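Local coordinates for conserved hypothetical protein (Sulfolobus solfataricus, PDB 2FNA) that is an archaeal AAA+ ATPase that binds ADP and probably hydrolyses ATP, although its cellular role is unknown, at residues D14-E19 and I215-R220; N55-Y60 and V89-S94; F209-A214 and D231-Y236. All blocks are in the same frame, centred on the assembly; numbering follows the deposited sequence. Where two conformers were deposited one is given.

Contact 1 of 3, residues D14-E19 and I215-R220; sequences DFFDRE and IEFLRR. With ADP (adenosine-5'-diphosphate), chain D.
Phe16 lies against Phe217 at the adenine end of the nucleotide pocket, where the loop before helix 19-27 of this AAA+ ATPase meets helix 211-225. In Phe16, CG stands anti to the backbone N (chi1 178°). Its CB touches CD1 at the edge of the Phe217 ring at 3.4 Å; CD2 reaches Phe217 CB at 3.8 Å, and CZ ends 3.7 Å from Glu216 CG. Phe217 CA sits over the centre of the Phe16 ring in a CH-pi contact, so a flat apolar side chain suits the place. The Phe16 backbone meanwhile reads the base: its N donates to ADP N1 and its O accepts from ADP N6, both at 2.9 Å. Phe15 lays its ring face against the adenine, with N6 over the ring centre. An alanine at Phe15 would remove the ring from this face of the base, probably leaving the adenine freer to shift and opening a gap beside Ile46 and Ile49 of helix 43-54. Phe217 CE1 borders ADP C2. A water also bridges the two segments: it accepts from Arg220 NH2 at 3.0 Å and donates to Phe15 O at 3.0 Å.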
loop_
_atom_site.group_PDB
_atom_site.type_symbol
_atom_site.label_atom_id
_atom_site.label_comp_id
_atom_site.label_asym_id
_atom_site.label_seq_id
_atom_site.Cartn_x
_atom_site.Cartn_y
_atom_site.Cartn_z
ATOM N N ASP A 14 12.340 -5.910 -15.365
ATOM C CA ASP A 14 11.204 -5.107 -15.811
ATOM C C ASP A 14 11.004 -3.832 -14.974
ATOM O O ASP A 14 10.001 -3.158 -15.122
ATOM C CB ASP A 14 9.925 -5.936 -15.716
ATOM C CG ASP A 14 9.967 -7.226 -16.549
ATOM O OD1 ASP A 14 10.638 -7.268 -17.601
ATOM O OD2 ASP A 14 9.290 -8.205 -16.159
ATOM N N PHE A 15 11.963 -3.482 -14.119
ATOM C CA PHE A 15 11.728 -2.499 -13.105
ATOM C C PHE A 15 12.837 -1.467 -13.101
ATOM O O PHE A 15 13.996 -1.810 -13.015
ATOM C CB PHE A 15 11.627 -3.243 -11.763
ATOM C CG PHE A 15 11.039 -2.450 -10.657
ATOM C CD1 PHE A 15 9.653 -2.284 -10.565
ATOM C CD2 PHE A 15 11.851 -1.900 -9.665
ATOM C CE1 PHE A 15 9.106 -1.573 -9.532
ATOM C CE2 PHE A 15 11.305 -1.184 -8.641
ATOM C CZ PHE A 15 9.903 -1.024 -8.565
ATOM N N PHE A 16 12.473 -0.192 -13.198
ATOM C CA PHE A 16 13.455 0.923 -13.193
ATOM C C PHE A 16 14.029 1.245 -11.806
ATOM O O PHE A 16 13.289 1.655 -10.913
ATOM C CB PHE A 16 12.784 2.176 -13.721
ATOM C CG PHE A 16 13.655 3.383 -13.712
ATOM C CD1 PHE A 16 14.807 3.425 -14.484
ATOM C CD2 PHE A 16 13.304 4.513 -12.984
ATOM C CE1 PHE A 16 15.597 4.551 -14.496
ATOM C CE2 PHE A 16 14.090 5.650 -13.006
ATOM C CZ PHE A 16 15.228 5.673 -13.755
ATOM N N ASP A 17 15.351 1.102 -11.667
ATOM C CA ASP A 17 16.118 1.397 -10.451
ATOM C C ASP A 17 15.455 0.952 -9.160
ATOM O O ASP A 17 15.139 -0.232 -9.031
ATOM C CB ASP A 17 16.583 2.867 -10.388
ATOM C CG ASP A 17 17.903 3.059 -9.578
ATOM O OD1 ASP A 17 18.390 2.140 -8.832
ATOM O OD2 ASP A 17 18.475 4.171 -9.710
ATOM N N ARG A 18 15.265 1.891 -8.219
ATOM C CA ARG A 18 15.031 1.577 -6.804
ATOM C C ARG A 18 15.954 0.489 -6.236
ATOM O O ARG A 18 15.534 -0.295 -5.393
ATOM C CB ARG A 18 13.572 1.169 -6.543
ATOM C CG ARG A 18 12.553 2.024 -7.179
ATOM C CD ARG A 18 12.481 3.452 -6.633
ATOM N NE ARG A 18 11.132 3.929 -6.856
ATOM C CZ ARG A 18 10.736 5.189 -6.744
ATOM N NH1 ARG A 18 11.601 6.138 -6.408
ATOM N NH2 ARG A 18 9.447 5.471 -6.947
ATOM N N GLU A 19 17.211 0.450 -6.666
ATOM C CA GLU A 19 18.117 -0.606 -6.222
ATOM C C GLU A 19 18.433 -0.568 -4.730
ATOM O O GLU A 19 18.505 -1.608 -4.100
ATOM C CB GLU A 19 19.412 -0.609 -7.052
ATOM C CG GLU A 19 19.128 -0.853 -8.533
ATOM C CD GLU A 19 20.205 -1.651 -9.264
ATOM O OE1 GLU A 19 21.416 -1.477 -8.972
ATOM O OE2 GLU A 19 19.817 -2.445 -10.156
ATOM N N ILE A 215 11.797 11.199 -16.339
ATOM C CA ILE A 215 12.319 11.304 -17.699
ATOM C C ILE A 215 13.191 10.089 -18.022
ATOM O O ILE A 215 13.058 9.494 -19.084
ATOM C CB ILE A 215 13.103 12.652 -17.879
ATOM C CG1 ILE A 215 12.085 13.800 -17.917
ATOM C CG2 ILE A 215 13.981 12.637 -19.140
ATOM C CD1 ILE A 215 12.677 15.144 -17.817
ATOM N N GLU A 216 14.091 9.731 -17.110
ATOM C CA GLU A 216 14.934 8.566 -17.315
ATOM C C GLU A 216 14.127 7.259 -17.382
ATOM O O GLU A 216 14.503 6.355 -18.102
ATOM C CB GLU A 216 16.019 8.504 -16.240
ATOM C CG GLU A 216 17.061 7.403 -16.448
ATOM C CD GLU A 216 17.685 7.384 -17.862
ATOM O OE1 GLU A 216 17.930 8.467 -18.461
ATOM O OE2 GLU A 216 17.928 6.263 -18.362
ATOM N N PHE A 217 13.022 7.168 -16.641
ATOM C CA PHE A 217 12.140 5.982 -16.652
ATOM C C PHE A 217 11.506 5.787 -18.028
ATOM O O PHE A 217 11.503 4.691 -18.602
ATOM C CB PHE A 217 11.049 6.163 -15.574
ATOM C CG PHE A 217 9.950 5.147 -15.619
ATOM C CD1 PHE A 217 10.208 3.833 -15.279
ATOM C CD2 PHE A 217 8.655 5.501 -15.987
ATOM C CE1 PHE A 217 9.226 2.880 -15.305
ATOM C CE2 PHE A 217 7.659 4.559 -16.010
ATOM C CZ PHE A 217 7.936 3.220 -15.676
ATOM N N LEU A 218 10.963 6.870 -18.558
ATOM C CA LEU A 218 10.311 6.845 -19.868
ATOM C C LEU A 218 11.321 6.560 -20.962
ATOM O O LEU A 218 11.071 5.723 -21.825
ATOM C CB LEU A 218 9.689 8.194 -20.151
ATOM C CG LEU A 218 8.478 8.494 -19.289
ATOM C CD1 LEU A 218 8.020 9.838 -19.650
ATOM C CD2 LEU A 218 7.373 7.460 -19.532
ATOM N N ARG A 219 12.442 7.291 -20.906
ATOM C CA ARG A 219 13.564 7.104 -21.835
ATOM C C ARG A 219 13.952 5.642 -21.894
ATOM O O ARG A 219 14.097 5.066 -22.956
ATOM C CB ARG A 219 14.801 7.918 -21.405
ATOM C CG ARG A 219 15.825 8.077 -22.519
ATOM C CD ARG A 219 17.280 8.349 -22.041
ATOM N NE ARG A 219 18.033 7.305 -21.310
ATOM C CZ ARG A 219 17.904 5.975 -21.396
ATOM N NH1 ARG A 219 17.014 5.395 -22.176
ATOM N NH2 ARG A 219 18.687 5.191 -20.663
ATOM N N ARG A 220 14.111 5.026 -20.735
ATOM C CA ARG A 220 14.465 3.620 -20.694
ATOM C C ARG A 220 13.405 2.707 -21.327
ATOM O O ARG A 220 13.746 1.761 -22.017
ATOM C CB ARG A 220 14.772 3.180 -19.273
ATOM C CG ARG A 220 14.873 1.689 -19.181
ATOM C CD ARG A 220 15.628 1.196 -17.993
ATOM N NE ARG A 220 15.232 -0.193 -17.786
ATOM C CZ ARG A 220 15.601 -0.939 -16.755
ATOM N NH1 ARG A 220 16.406 -0.433 -15.821
ATOM N NH2 ARG A 220 15.155 -2.197 -16.666
HETATM P PB ADP D . 1.957 0.282 -5.075
HETATM O O1B ADP D . 2.941 1.177 -4.394
HETATM O O2B ADP D . 0.609 0.968 -5.271
HETATM O O3B ADP D . 1.866 -1.122 -4.578
HETATM P PA ADP D . 2.669 -1.045 -7.616
HETATM O O1A ADP D . 3.794 -1.987 -7.329
HETATM O O2A ADP D . 1.369 -1.733 -7.671
HETATM O O3A ADP D . 2.556 0.241 -6.626
HETATM O "O5'" ADP D . 3.079 -0.249 -8.928
HETATM C "C5'" ADP D . 2.164 0.613 -9.627
HETATM C "C4'" ADP D . 2.395 0.502 -11.132
HETATM O "O4'" ADP D . 3.581 1.165 -11.529
HETATM C "C3'" ADP D . 2.551 -0.898 -11.639
HETATM O "O3'" ADP D . 2.105 -0.904 -13.012
HETATM C "C2'" ADP D . 4.046 -1.131 -11.636
HETATM O "O2'" ADP D . 4.455 -2.096 -12.594
HETATM C "C1'" ADP D . 4.531 0.238 -12.022
HETATM N N9 ADP D . 5.811 0.640 -11.449
HETATM C C8 ADP D . 5.980 1.315 -10.291
HETATM N N7 ADP D . 7.271 1.586 -10.098
HETATM C C5 ADP D . 7.955 1.057 -11.140
HETATM C C6 ADP D . 9.365 0.980 -11.582
HETATM N N6 ADP D . 10.346 1.514 -10.825
HETATM N N1 ADP D . 9.647 0.364 -12.765
HETATM C C2 ADP D . 8.684 -0.165 -13.543
HETATM N N3 ADP D . 7.383 -0.126 -13.211
HETATM C C4 ADP D . 6.982 0.466 -12.051
HETATM O O HOH W 1 16.450 -3.102 -14.124
HETATM O O HOH W 2 17.254 -0.045 -13.267
#

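Contact 2 of 3, residues N55-Y60 and V89-S94; sequences NLPYIY and VKRLPS. With EDO (1,2-ethanediol), chain E.
In the beta-alpha unit at the edge of the parallel sheet, Arg91 from the end of helix 74-91 reaches across Asn55, Leu56 and Pro57, which lead into strand 58-62. Its CG stands anti to the backbone N (chi1 170°), and the chain bends at chi2 before crossing Pro57 at about a right angle. The aliphatic part skirts the proline, CG lying 4.1 Å from Pro57 CB. The guanidinium then lies flat over the backbone, with Pro57 N 3.7 Å from Arg91 CZ and the carbonyl carbon of Leu56 under the same plate nearer its rim. At the tip, Arg91 NH2 donates to Asn55 O at 2.9 Å, with an N-H...O angle of 150°; the donor stands above the carbonyl plane, and the oxygen is tilted slightly from the guanidinium plane. Arginine suits this exposed place because its long arm packs by its carbons and still ends in a donor for a carbonyl at a helix end. Asn55 has positive phi just after helix 43-54, a conformation asparagine tolerates well. Pro57 CG also meets Leu92 CD2 at 4.3 Å. Beside this, an ethanediol molecule, probably from the crystallisation liquor, takes a bond from Tyr58 N to its O2 at 3.0 Å and rests its C1 over the Tyr58 ring. Strand 58-62 is one of the two edge strands of the parallel sheet: Pro57 and Ile59 bond through their backbones to strand 139-144, Tyr58 packs on Ile51 of helix 43-54, and Pro57 and Ile59 pack on Leu88 of helix 74-91.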
loop_
_atom_site.group_PDB
_atom_site.type_symbol
_atom_site.label_atom_id
_atom_site.label_comp_id
_atom_site.label_asym_id
_atom_site.label_seq_id
_atom_site.Cartn_x
_atom_site.Cartn_y
_atom_site.Cartn_z
ATOM N N ASN A 55 14.055 -16.172 -2.738
ATOM C CA ASN A 55 13.833 -17.627 -2.846
ATOM C C ASN A 55 13.659 -18.231 -1.446
ATOM O O ASN A 55 14.262 -19.252 -1.066
ATOM C CB ASN A 55 15.011 -18.282 -3.600
ATOM C CG ASN A 55 14.727 -19.703 -4.045
ATOM O OD1 ASN A 55 13.599 -20.052 -4.336
ATOM N ND2 ASN A 55 15.761 -20.532 -4.079
ATOM N N LEU A 56 12.818 -17.577 -0.662
ATOM C CA LEU A 56 12.454 -18.064 0.661
ATOM C C LEU A 56 10.957 -18.334 0.675
ATOM O O LEU A 56 10.201 -17.630 0.006
ATOM C CB LEU A 56 12.801 -17.045 1.760
ATOM C CG LEU A 56 14.273 -16.867 2.166
ATOM C CD1 LEU A 56 14.405 -15.634 3.058
ATOM C CD2 LEU A 56 14.815 -18.095 2.843
ATOM N N PRO A 57 10.524 -19.318 1.485
ATOM C CA PRO A 57 9.105 -19.574 1.638
ATOM C C PRO A 57 8.406 -18.309 2.125
ATOM O O PRO A 57 8.998 -17.493 2.835
ATOM C CB PRO A 57 9.032 -20.654 2.710
ATOM C CG PRO A 57 10.391 -20.795 3.258
ATOM C CD PRO A 57 11.359 -20.174 2.348
ATOM N N TYR A 58 7.162 -18.134 1.726
ATOM C CA TYR A 58 6.442 -16.940 2.095
ATOM C C TYR A 58 4.937 -17.167 2.050
ATOM O O TYR A 58 4.434 -18.132 1.424
ATOM C CB TYR A 58 6.837 -15.776 1.180
ATOM C CG TYR A 58 6.357 -15.926 -0.251
ATOM C CD1 TYR A 58 7.126 -16.613 -1.206
ATOM C CD2 TYR A 58 5.132 -15.403 -0.652
ATOM C CE1 TYR A 58 6.679 -16.768 -2.538
ATOM C CE2 TYR A 58 4.673 -15.562 -1.981
ATOM C CZ TYR A 58 5.457 -16.231 -2.908
ATOM O OH TYR A 58 4.998 -16.361 -4.193
ATOM N N ILE A 59 4.255 -16.283 2.779
ATOM C CA ILE A 59 2.814 -16.145 2.824
ATOM C C ILE A 59 2.549 -14.715 2.350
ATOM O O ILE A 59 3.119 -13.784 2.887
ATOM C CB ILE A 59 2.320 -16.291 4.296
ATOM C CG1 ILE A 59 2.358 -17.760 4.738
ATOM C CG2 ILE A 59 0.935 -15.652 4.501
ATOM C CD1 ILE A 59 1.376 -18.654 4.043
ATOM N N TYR A 60 1.716 -14.539 1.336
ATOM C CA TYR A 60 1.444 -13.209 0.814
ATOM C C TYR A 60 0.001 -12.812 1.022
ATOM O O TYR A 60 -0.866 -13.293 0.313
ATOM C CB TYR A 60 1.768 -13.166 -0.675
ATOM C CG TYR A 60 1.975 -11.789 -1.212
ATOM C CD1 TYR A 60 0.918 -10.869 -1.281
ATOM C CD2 TYR A 60 3.238 -11.380 -1.637
ATOM C CE1 TYR A 60 1.128 -9.596 -1.773
ATOM C CE2 TYR A 60 3.445 -10.123 -2.145
ATOM C CZ TYR A 60 2.394 -9.236 -2.199
ATOM O OH TYR A 60 2.593 -7.977 -2.703
ATOM N N VAL A 89 2.392 -25.065 2.293
ATOM C CA VAL A 89 2.586 -26.504 2.561
ATOM C C VAL A 89 3.242 -27.223 1.368
ATOM O O VAL A 89 4.106 -28.062 1.550
ATOM C CB VAL A 89 1.269 -27.226 2.964
ATOM C CG1 VAL A 89 0.675 -26.588 4.203
ATOM C CG2 VAL A 89 0.251 -27.242 1.819
ATOM N N LYS A 90 2.856 -26.846 0.155
ATOM C CA LYS A 90 3.511 -27.341 -1.039
ATOM C C LYS A 90 5.014 -27.070 -1.016
ATOM O O LYS A 90 5.784 -27.922 -1.451
ATOM C CB LYS A 90 2.892 -26.731 -2.298
ATOM C CG LYS A 90 1.467 -27.175 -2.541
ATOM C CD LYS A 90 0.901 -26.566 -3.808
ATOM C CE LYS A 90 -0.362 -27.297 -4.256
ATOM N NZ LYS A 90 -1.000 -26.645 -5.440
ATOM N N ARG A 91 5.441 -25.900 -0.529
ATOM C CA ARG A 91 6.878 -25.627 -0.357
ATOM C C ARG A 91 7.461 -26.235 0.917
ATOM O O ARG A 91 8.643 -26.577 0.944
ATOM C CB ARG A 91 7.197 -24.124 -0.377
ATOM C CG ARG A 91 8.653 -23.810 0.055
ATOM C CD ARG A 91 9.360 -22.800 -0.836
ATOM N NE ARG A 91 10.797 -22.730 -0.525
ATOM C CZ ARG A 91 11.633 -21.817 -1.023
ATOM N NH1 ARG A 91 11.193 -20.888 -1.873
ATOM N NH2 ARG A 91 12.918 -21.832 -0.671
ATOM N N LEU A 92 6.665 -26.340 1.977
ATOM C CA LEU A 92 7.161 -26.859 3.257
ATOM C C LEU A 92 6.481 -28.177 3.643
ATOM O O LEU A 92 5.615 -28.195 4.508
ATOM C CB LEU A 92 6.999 -25.819 4.380
ATOM C CG LEU A 92 7.878 -24.552 4.373
ATOM C CD1 LEU A 92 7.544 -23.686 5.583
ATOM C CD2 LEU A 92 9.383 -24.837 4.352
ATOM N N PRO A 93 6.901 -29.297 3.014
ATOM C CA PRO A 93 6.404 -30.636 3.341
ATOM C C PRO A 93 6.084 -30.931 4.823
ATOM O O PRO A 93 5.074 -31.583 5.095
ATOM C CB PRO A 93 7.544 -31.538 2.859
ATOM C CG PRO A 93 8.038 -30.846 1.651
ATOM C CD PRO A 93 7.884 -29.363 1.912
ATOM N N SER A 94 6.923 -30.477 5.757
ATOM C CA SER A 94 6.729 -30.784 7.190
ATOM C C SER A 94 5.761 -29.830 7.893
ATOM O O SER A 94 5.566 -29.924 9.111
ATOM C CB SER A 94 8.066 -30.772 7.939
ATOM O OG SER A 94 8.665 -29.485 7.926
HETATM C C1 EDO E . 4.625 -19.252 -1.730
HETATM O O1 EDO E . 3.279 -19.303 -2.220
HETATM C C2 EDO E . 4.898 -20.404 -0.773
HETATM O O2 EDO E . 6.223 -20.267 -0.224
#

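Contact 3 of 3, residues F209-A214 and D231-Y236; sequences FSREEA and DYEVVY
Arg211 NH2 meets Glu233 OE2 at 2.6 Å, the shorter limb of a two-point salt bridge between helices 211-225 and 232-239. In the other limb Arg211 NE donates to Glu233 OE1 at 2.9 Å, using the oxygen's syn lone pair, though bent to 141° and tilted from the guanidinium plane. The guanidinium and carboxylate planes are turned 34° apart. A weak bond from Arg211 NH1 to Glu212 OE2 extends the network, so carboxylates lie near both ends of the guanidinium and would probably favour its positive charge.

Beside the ion pair, the Tyr236 ring is laid against the first turn of helix 211-225, its CG anti to the backbone N (chi1 -178°) and beside the carbonyl carbon. Arg211 CA stands over the ring centre, 3.7 Å from the centroid, in a CH-pi contact, while Arg211 CG reaches Tyr236 CD2 at 3.7 Å. The small Ala214 lets the ring come close, its CB 3.6 Å from Tyr236 CD1. Tyrosine adds a hydroxyl that holds water: one water takes the N-H of Arg211 at 2.8 Å and also bonds to Tyr236 OH.

The same turn is closed by Ser210 and Glu213. Ser210 OG accepts from Glu213 N and Glu213 OE1 accepts from Ser210 N, the reciprocal pair that defines a capping box at the N-terminus of a helix.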
loop_
_atom_site.group_PDB
_atom_site.type_symbol
_atom_site.label_atom_id
_atom_site.label_comp_id
_atom_site.label_asym_id
_atom_site.label_seq_id
_atom_site.Cartn_x
_atom_site.Cartn_y
_atom_site.Cartn_z
ATOM N N PHE A 209 8.780 9.660 -8.583
ATOM C CA PHE A 209 9.933 10.113 -9.353
ATOM C C PHE A 209 10.076 11.634 -9.358
ATOM O O PHE A 209 9.086 12.376 -9.493
ATOM C CB PHE A 209 9.849 9.610 -10.793
ATOM C CG PHE A 209 9.890 8.096 -10.939
ATOM C CD1 PHE A 209 10.701 7.318 -10.152
ATOM C CD2 PHE A 209 9.164 7.473 -11.935
ATOM C CE1 PHE A 209 10.731 5.926 -10.315
ATOM C CE2 PHE A 209 9.214 6.085 -12.119
ATOM C CZ PHE A 209 10.015 5.321 -11.318
ATOM N N SER A 210 11.323 12.103 -9.199
ATOM C CA SER A 210 11.666 13.465 -9.534
ATOM C C SER A 210 11.555 13.643 -11.058
ATOM O O SER A 210 11.317 12.678 -11.807
ATOM C CB SER A 210 13.099 13.739 -9.110
ATOM O OG SER A 210 13.965 13.031 -9.985
ATOM N N ARG A 211 11.752 14.875 -11.521
ATOM C CA ARG A 211 11.680 15.194 -12.947
ATOM C C ARG A 211 12.648 14.353 -13.733
ATOM O O ARG A 211 12.315 13.807 -14.792
ATOM C CB ARG A 211 11.991 16.666 -13.188
ATOM C CG ARG A 211 11.870 17.084 -14.610
ATOM C CD ARG A 211 12.237 18.555 -14.774
ATOM N NE ARG A 211 12.910 18.836 -16.051
ATOM C CZ ARG A 211 14.159 18.463 -16.354
ATOM N NH1 ARG A 211 14.911 17.791 -15.492
ATOM N NH2 ARG A 211 14.670 18.767 -17.540
ATOM N N GLU A 212 13.853 14.262 -13.192
ATOM C CA GLU A 212 14.971 13.604 -13.840
ATOM C C GLU A 212 14.809 12.090 -13.830
ATOM O O GLU A 212 15.138 11.441 -14.806
ATOM C CB GLU A 212 16.309 14.059 -13.194
ATOM C CG GLU A 212 16.618 15.594 -13.342
ATOM C CD GLU A 212 15.824 16.547 -12.376
ATOM O OE1 GLU A 212 15.251 16.099 -11.345
ATOM O OE2 GLU A 212 15.775 17.769 -12.662
ATOM N N GLU A 213 14.263 11.536 -12.756
ATOM C CA GLU A 213 13.942 10.096 -12.695
ATOM C C GLU A 213 12.797 9.702 -13.617
ATOM O O GLU A 213 12.846 8.677 -14.284
ATOM C CB GLU A 213 13.549 9.690 -11.270
ATOM C CG GLU A 213 14.750 9.514 -10.354
ATOM C CD GLU A 213 14.366 9.333 -8.900
ATOM O OE1 GLU A 213 13.290 9.806 -8.492
ATOM O OE2 GLU A 213 15.177 8.739 -8.161
ATOM N N ALA A 214 11.764 10.531 -13.646
ATOM C CA ALA A 214 10.608 10.281 -14.462
ATOM C C ALA A 214 11.004 10.221 -15.927
ATOM O O ALA A 214 10.617 9.301 -16.658
ATOM C CB ALA A 214 9.562 11.360 -14.222
ATOM N N ASP A 231 9.237 14.167 -26.393
ATOM C CA ASP A 231 8.469 15.050 -25.507
ATOM C C ASP A 231 8.444 14.670 -24.012
ATOM O O ASP A 231 7.392 14.693 -23.382
ATOM C CB ASP A 231 7.027 15.080 -26.019
ATOM C CG ASP A 231 6.921 15.668 -27.383
ATOM O OD1 ASP A 231 7.129 16.893 -27.502
ATOM O OD2 ASP A 231 6.625 14.899 -28.322
ATOM N N TYR A 232 9.589 14.333 -23.440
ATOM C CA TYR A 232 9.622 13.884 -22.064
ATOM C C TYR A 232 9.147 14.955 -21.073
ATOM O O TYR A 232 8.515 14.628 -20.084
ATOM C CB TYR A 232 11.020 13.426 -21.689
ATOM C CG TYR A 232 11.511 12.236 -22.463
ATOM C CD1 TYR A 232 11.092 10.941 -22.137
ATOM C CD2 TYR A 232 12.415 12.390 -23.505
ATOM C CE1 TYR A 232 11.542 9.836 -22.865
ATOM C CE2 TYR A 232 12.895 11.295 -24.211
ATOM C CZ TYR A 232 12.468 10.024 -23.884
ATOM O OH TYR A 232 12.951 8.957 -24.604
ATOM N N GLU A 233 9.447 16.225 -21.340
ATOM C CA GLU A 233 9.157 17.290 -20.375
ATOM C C GLU A 233 7.674 17.553 -20.258
ATOM O O GLU A 233 7.170 17.763 -19.156
ATOM C CB GLU A 233 9.849 18.600 -20.767
ATOM C CG GLU A 233 11.344 18.542 -20.764
ATOM C CD GLU A 233 11.901 18.456 -19.380
ATOM O OE1 GLU A 233 11.323 19.066 -18.451
ATOM O OE2 GLU A 233 12.927 17.769 -19.225
ATOM N N VAL A 234 6.968 17.551 -21.380
ATOM C CA VAL A 234 5.535 17.747 -21.333
ATOM C C VAL A 234 4.849 16.576 -20.626
ATOM O O VAL A 234 3.841 16.773 -19.952
ATOM C CB VAL A 234 4.888 18.001 -22.725
ATOM C CG1 VAL A 234 4.986 16.804 -23.619
ATOM C CG2 VAL A 234 3.419 18.408 -22.558
ATOM N N VAL A 235 5.393 15.369 -20.776
ATOM C CA VAL A 235 4.797 14.220 -20.114
ATOM C C VAL A 235 4.927 14.430 -18.607
ATOM O O VAL A 235 3.947 14.325 -17.908
ATOM C CB VAL A 235 5.406 12.867 -20.540
ATOM C CG1 VAL A 235 4.782 11.707 -19.718
ATOM C CG2 VAL A 235 5.186 12.612 -22.008
ATOM N N TYR A 236 6.125 14.750 -18.110
ATOM C CA TYR A 236 6.293 15.031 -16.678
ATOM C C TYR A 236 5.396 16.187 -16.186
ATOM O O TYR A 236 4.797 16.107 -15.104
ATOM C CB TYR A 236 7.759 15.314 -16.321
ATOM C CG TYR A 236 7.948 15.550 -14.827
ATOM C CD1 TYR A 236 7.831 14.513 -13.899
ATOM C CD2 TYR A 236 8.188 16.829 -14.344
ATOM C CE1 TYR A 236 7.960 14.764 -12.531
ATOM C CE2 TYR A 236 8.334 17.076 -12.998
ATOM C CZ TYR A 236 8.235 16.053 -12.102
ATOM O OH TYR A 236 8.381 16.355 -10.760
HETATM O O HOH W 3 7.882 14.488 -9.117
HETATM O O HOH W 4 11.302 16.993 -9.738
#

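Overall arrangement
All three contacts belong to the ATPase domain, whose parallel sheet has the 5-1-4-3-2 strand order of AAA+ proteins. Contacts 1 and 3 are neighbours, with centres 11 Å apart, and share helix 211-225: its first turn meets helix 232-239, and its next turns face the loop at the adenine, so this one helix ties the loop to the helical pair. Along the chain their segments alternate. Contact 2 lies at the far edge of the sheet, its centre about 31 Å from that of contact 1 and 41 Å from that of contact 3. Both its segments fall between those of contact 1. Contact 1 joins remote parts of the sequence at the nucleotide, whereas contact 2 is packing at the sheet edge, away from the adenine.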